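Local coordinates for 4-alpha-glucanotransferase (Streptococcus agalactiae, PDB 6M6T), which is an amylomaltase with a TIM-barrel fold that holds glycans in its pocket, at residues 11-23 with 460-474. Numbering follows the deposited sequence.
Sequences MHITSLPGDLGIG and MNMPNTVGGNWQWRM. With AC1 (4,6-dideoxy-4-{[(1S,4R,5S,6S)-4,5,6-trihydroxy-3-(hydroxymethyl)cyclohex-2-en-1-yl]amino}-alpha-D-glucopyranose), chain I.
R473 fills the hollow of the 14-23 loop, which curls round its side chain. CG passes beside T14 O, and a bend at chi3 (72°) turns the guanidinium into the ring of backbone. There R473 NE donates to L16 O (3.2 Å, 152° at the hydrogen), which lies slightly out of the guanidinium plane, while NH2 makes a weak, long bond to G18 O. The peptide linking G21 to I22 lies over one face of the R473 guanidinium, with I22 N 3.5 Å above its centre; P17 O lies in plane at the edge.

Next to this plug is one backbone hydrogen bond, M474 N to S15 O (2.9 Å). The M474 side chain runs beside P17, its CE 3.6 Å from P17 CG. The extended M11 chain crosses both W472 and M474 at about a right angle, resting its CE in the corner made by W472 CZ3 and M474 CB. S15 CB packs against W472 CE3 (3.6 Å), and the M460 methyl (CE) lies against T14 OG1 and S15 OG. M448 of helix 448-451 also touches M11 and W472.

Earlier in 460-474, N461 ND2 and N464 N give weak hydrogen bonds to O2 and O3 of AC1. The contact joins the loop after strand 6-10 to that following strand 443-447 and helix 448-451, where first and last strands of a TIM barrel meet; the earlier residues of the second loop reach the glycan pocket.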
# COMPACT_ATOMS: atom_id res chain seq x y z
N MET A 11 -4.53 9.24 -0.11
CA MET A 11 -4.29 9.36 1.32
C MET A 11 -4.40 8.01 2.00
O MET A 11 -5.47 7.39 1.99
CB MET A 11 -5.26 10.32 1.98
CG MET A 11 -4.57 11.15 3.00
SD MET A 11 -5.72 11.77 4.20
CE MET A 11 -4.49 12.65 5.12
N HIS A 12 -3.33 7.58 2.63
CA HIS A 12 -3.39 6.31 3.32
C HIS A 12 -4.16 6.45 4.63
O HIS A 12 -4.13 7.49 5.28
CB HIS A 12 -1.98 5.78 3.58
CG HIS A 12 -1.96 4.33 3.92
ND1 HIS A 12 -0.86 3.71 4.49
CD2 HIS A 12 -2.90 3.36 3.78
CE1 HIS A 12 -1.13 2.43 4.67
NE2 HIS A 12 -2.36 2.19 4.25
N ILE A 13 -4.83 5.35 5.00
CA ILE A 13 -5.48 5.24 6.30
C ILE A 13 -4.59 5.71 7.43
O ILE A 13 -5.07 6.18 8.46
CB ILE A 13 -5.93 3.78 6.50
CG1 ILE A 13 -6.53 3.24 5.20
CG2 ILE A 13 -6.86 3.67 7.70
CD1 ILE A 13 -7.96 3.57 5.01
N THR A 14 -3.26 5.61 7.28
CA THR A 14 -2.42 6.01 8.40
C THR A 14 -2.44 7.52 8.59
O THR A 14 -2.33 8.00 9.72
CB THR A 14 -0.98 5.47 8.25
OG1 THR A 14 -0.20 6.31 7.39
CG2 THR A 14 -1.00 4.08 7.69
N SER A 15 -2.63 8.28 7.51
CA SER A 15 -2.50 9.74 7.58
C SER A 15 -3.76 10.44 8.11
O SER A 15 -3.71 11.64 8.38
CB SER A 15 -2.13 10.30 6.21
OG SER A 15 -1.18 9.50 5.55
N LEU A 16 -4.87 9.72 8.26
CA LEU A 16 -6.05 10.26 8.91
C LEU A 16 -5.66 10.82 10.28
O LEU A 16 -4.63 10.43 10.83
CB LEU A 16 -7.12 9.18 9.06
CG LEU A 16 -8.10 8.91 7.91
CD1 LEU A 16 -7.42 8.85 6.53
CD2 LEU A 16 -8.81 7.61 8.19
N PRO A 17 -6.43 11.72 10.92
CA PRO A 17 -6.10 12.19 12.23
C PRO A 17 -6.83 11.35 13.28
O PRO A 17 -7.65 10.53 12.93
CB PRO A 17 -6.62 13.62 12.24
CG PRO A 17 -7.36 13.78 10.95
CD PRO A 17 -7.61 12.38 10.44
N GLY A 18 -6.49 11.56 14.56
CA GLY A 18 -7.13 10.82 15.66
C GLY A 18 -6.42 10.97 16.98
O GLY A 18 -5.54 11.81 17.10
N ASP A 19 -6.79 10.18 17.96
CA ASP A 19 -6.13 10.32 19.28
C ASP A 19 -5.30 9.07 19.55
O ASP A 19 -4.58 9.06 20.53
CB ASP A 19 -7.20 10.52 20.36
CG ASP A 19 -7.79 11.91 20.41
OD1 ASP A 19 -8.76 12.17 19.67
OD2 ASP A 19 -7.30 12.72 21.22
N LEU A 20 -5.38 8.10 18.65
CA LEU A 20 -4.69 6.80 18.80
C LEU A 20 -3.27 6.84 18.23
O LEU A 20 -2.66 5.79 18.27
CB LEU A 20 -5.50 5.71 18.10
CG LEU A 20 -6.91 5.51 18.63
CD1 LEU A 20 -7.51 4.23 18.09
CD2 LEU A 20 -6.92 5.50 20.13
N GLY A 21 -2.81 7.96 17.69
CA GLY A 21 -1.41 8.03 17.21
C GLY A 21 -1.27 7.58 15.78
O GLY A 21 -0.18 7.59 15.26
N ILE A 22 -2.37 7.25 15.15
CA ILE A 22 -2.32 6.74 13.79
C ILE A 22 -3.75 6.63 13.28
O ILE A 22 -4.65 6.26 14.04
CB ILE A 22 -1.59 5.39 13.73
CG1 ILE A 22 -1.35 4.99 12.27
CG2 ILE A 22 -2.37 4.33 14.50
CD1 ILE A 22 0.03 4.50 12.00
N GLY A 23 -3.97 6.95 12.01
CA GLY A 23 -5.30 6.82 11.44
C GLY A 23 -5.85 5.41 11.58
O GLY A 23 -5.12 4.43 11.68
N MET A 460 5.85 11.08 1.96
CA MET A 460 5.44 9.84 2.63
C MET A 460 6.56 8.81 2.62
O MET A 460 6.89 8.25 3.67
CB MET A 460 4.19 9.28 1.97
CG MET A 460 3.61 8.13 2.72
SD MET A 460 2.82 8.64 4.26
CE MET A 460 1.73 7.23 4.49
N ASN A 461 7.13 8.52 1.44
CA ASN A 461 8.31 7.66 1.33
C ASN A 461 9.41 8.43 0.62
O ASN A 461 9.14 9.37 -0.12
CB ASN A 461 8.05 6.37 0.54
CG ASN A 461 9.13 5.30 0.81
OD1 ASN A 461 9.51 5.08 1.96
ND2 ASN A 461 9.61 4.64 -0.25
N MET A 462 10.65 8.01 0.88
CA MET A 462 11.82 8.45 0.12
C MET A 462 12.61 7.18 -0.16
O MET A 462 13.30 6.67 0.74
CB MET A 462 12.68 9.46 0.86
CG MET A 462 14.09 9.67 0.25
SD MET A 462 15.09 11.03 0.94
CE MET A 462 14.05 12.45 0.60
N PRO A 463 12.53 6.64 -1.38
CA PRO A 463 12.97 5.26 -1.61
C PRO A 463 14.43 5.05 -1.26
O PRO A 463 15.27 5.94 -1.44
CB PRO A 463 12.71 5.06 -3.11
CG PRO A 463 11.65 6.05 -3.43
CD PRO A 463 11.94 7.25 -2.58
N ASN A 464 14.71 3.85 -0.74
CA ASN A 464 16.06 3.39 -0.44
C ASN A 464 16.65 4.05 0.81
O ASN A 464 17.86 4.26 0.91
CB ASN A 464 16.99 3.58 -1.65
CG ASN A 464 18.09 2.57 -1.70
OD1 ASN A 464 17.86 1.36 -1.64
ND2 ASN A 464 19.32 3.07 -1.79
N THR A 465 15.78 4.39 1.77
CA THR A 465 16.19 4.77 3.12
C THR A 465 15.25 4.08 4.11
O THR A 465 14.28 3.43 3.72
CB THR A 465 16.17 6.29 3.35
OG1 THR A 465 14.83 6.78 3.22
CG2 THR A 465 17.08 7.04 2.37
N VAL A 466 15.56 4.20 5.40
CA VAL A 466 14.65 3.76 6.45
C VAL A 466 14.30 4.87 7.45
O VAL A 466 13.23 4.80 8.08
CB VAL A 466 15.19 2.52 7.19
CG1 VAL A 466 14.05 1.79 7.90
CG2 VAL A 466 15.92 1.58 6.23
N GLY A 467 15.14 5.88 7.62
CA GLY A 467 14.77 7.00 8.46
C GLY A 467 13.51 7.74 8.02
O GLY A 467 13.39 8.15 6.86
N GLY A 468 12.57 7.87 8.96
CA GLY A 468 11.46 8.81 8.86
C GLY A 468 10.59 8.72 7.63
O GLY A 468 10.48 9.69 6.86
N ASN A 469 9.94 7.57 7.46
CA ASN A 469 9.10 7.29 6.31
C ASN A 469 7.76 6.74 6.80
O ASN A 469 7.71 6.04 7.80
CB ASN A 469 9.77 6.26 5.34
CG ASN A 469 10.85 6.88 4.45
OD1 ASN A 469 10.61 7.84 3.73
ND2 ASN A 469 12.05 6.33 4.51
N TRP A 470 6.69 7.05 6.06
CA TRP A 470 5.33 6.62 6.36
C TRP A 470 4.80 7.27 7.64
O TRP A 470 3.94 6.71 8.33
CB TRP A 470 5.23 5.09 6.46
CG TRP A 470 6.14 4.36 5.49
CD1 TRP A 470 7.35 3.78 5.78
CD2 TRP A 470 5.93 4.15 4.09
NE1 TRP A 470 7.90 3.23 4.65
CE2 TRP A 470 7.05 3.44 3.60
CE3 TRP A 470 4.91 4.49 3.19
CZ2 TRP A 470 7.17 3.06 2.25
CZ3 TRP A 470 5.04 4.11 1.86
CH2 TRP A 470 6.16 3.41 1.40
N GLN A 471 5.27 8.47 7.93
CA GLN A 471 4.96 9.12 9.19
C GLN A 471 4.02 10.30 9.05
O GLN A 471 3.62 10.87 10.08
CB GLN A 471 6.24 9.60 9.86
CG GLN A 471 6.89 8.57 10.70
CD GLN A 471 8.33 8.89 10.90
OE1 GLN A 471 8.76 10.01 10.62
NE2 GLN A 471 9.10 7.90 11.37
N TRP A 472 3.66 10.71 7.84
CA TRP A 472 2.82 11.90 7.72
C TRP A 472 1.40 11.62 8.20
O TRP A 472 0.77 10.63 7.81
CB TRP A 472 2.79 12.39 6.28
CG TRP A 472 2.09 13.69 6.17
CD1 TRP A 472 2.53 14.91 6.61
CD2 TRP A 472 0.80 13.92 5.60
NE1 TRP A 472 1.61 15.88 6.32
CE2 TRP A 472 0.53 15.30 5.71
CE3 TRP A 472 -0.16 13.09 5.00
CZ2 TRP A 472 -0.65 15.87 5.25
CZ3 TRP A 472 -1.33 13.65 4.55
CH2 TRP A 472 -1.56 15.03 4.67
N ARG A 473 0.90 12.50 9.05
CA ARG A 473 -0.52 12.57 9.35
C ARG A 473 -0.99 13.99 9.08
O ARG A 473 -0.19 14.94 9.02
CB ARG A 473 -0.80 12.14 10.80
CG ARG A 473 -0.54 10.65 11.04
CD ARG A 473 -0.76 10.25 12.49
NE ARG A 473 -2.17 10.26 12.84
CZ ARG A 473 -2.65 10.58 14.05
NH1 ARG A 473 -1.82 10.91 15.04
NH2 ARG A 473 -3.95 10.56 14.27
N MET A 474 -2.29 14.15 8.89
CA MET A 474 -2.87 15.43 8.51
C MET A 474 -3.73 15.99 9.64
O MET A 474 -4.63 15.31 10.15
CB MET A 474 -3.71 15.27 7.25
CG MET A 474 -4.70 16.38 7.02
SD MET A 474 -6.13 15.65 6.19
CE MET A 474 -6.72 14.62 7.52
C1 AC1 I . 9.73 0.24 -0.92
O2 AC1 I . 11.31 2.05 -1.44
C2 AC1 I . 10.90 1.11 -0.43
C4A AC1 I . 15.71 -2.80 3.54
C3 AC1 I . 12.08 0.28 -0.01
O3 AC1 I . 13.05 1.21 0.45
C4 AC1 I . 11.65 -0.71 1.09
N4A AC1 I . 12.72 -1.53 1.73
C5 AC1 I . 10.62 -1.61 0.42
O5 AC1 I . 9.47 -0.82 0.06
C6 AC1 I . 10.21 -2.71 1.38
C1B AC1 I . 13.39 -1.01 2.95
C2B AC1 I . 14.84 -0.71 2.57
O2B AC1 I . 14.88 0.18 1.45
C3B AC1 I . 15.51 -2.04 2.22
O3B AC1 I . 16.78 -1.82 1.56
O4 AC1 I . 16.25 -4.14 3.35
C5B AC1 I . 14.51 -2.83 4.28
C7B AC1 I . 13.42 -1.95 4.01
C6B AC1 I . 14.48 -3.84 5.45
O6B AC1 I . 15.50 -4.84 5.28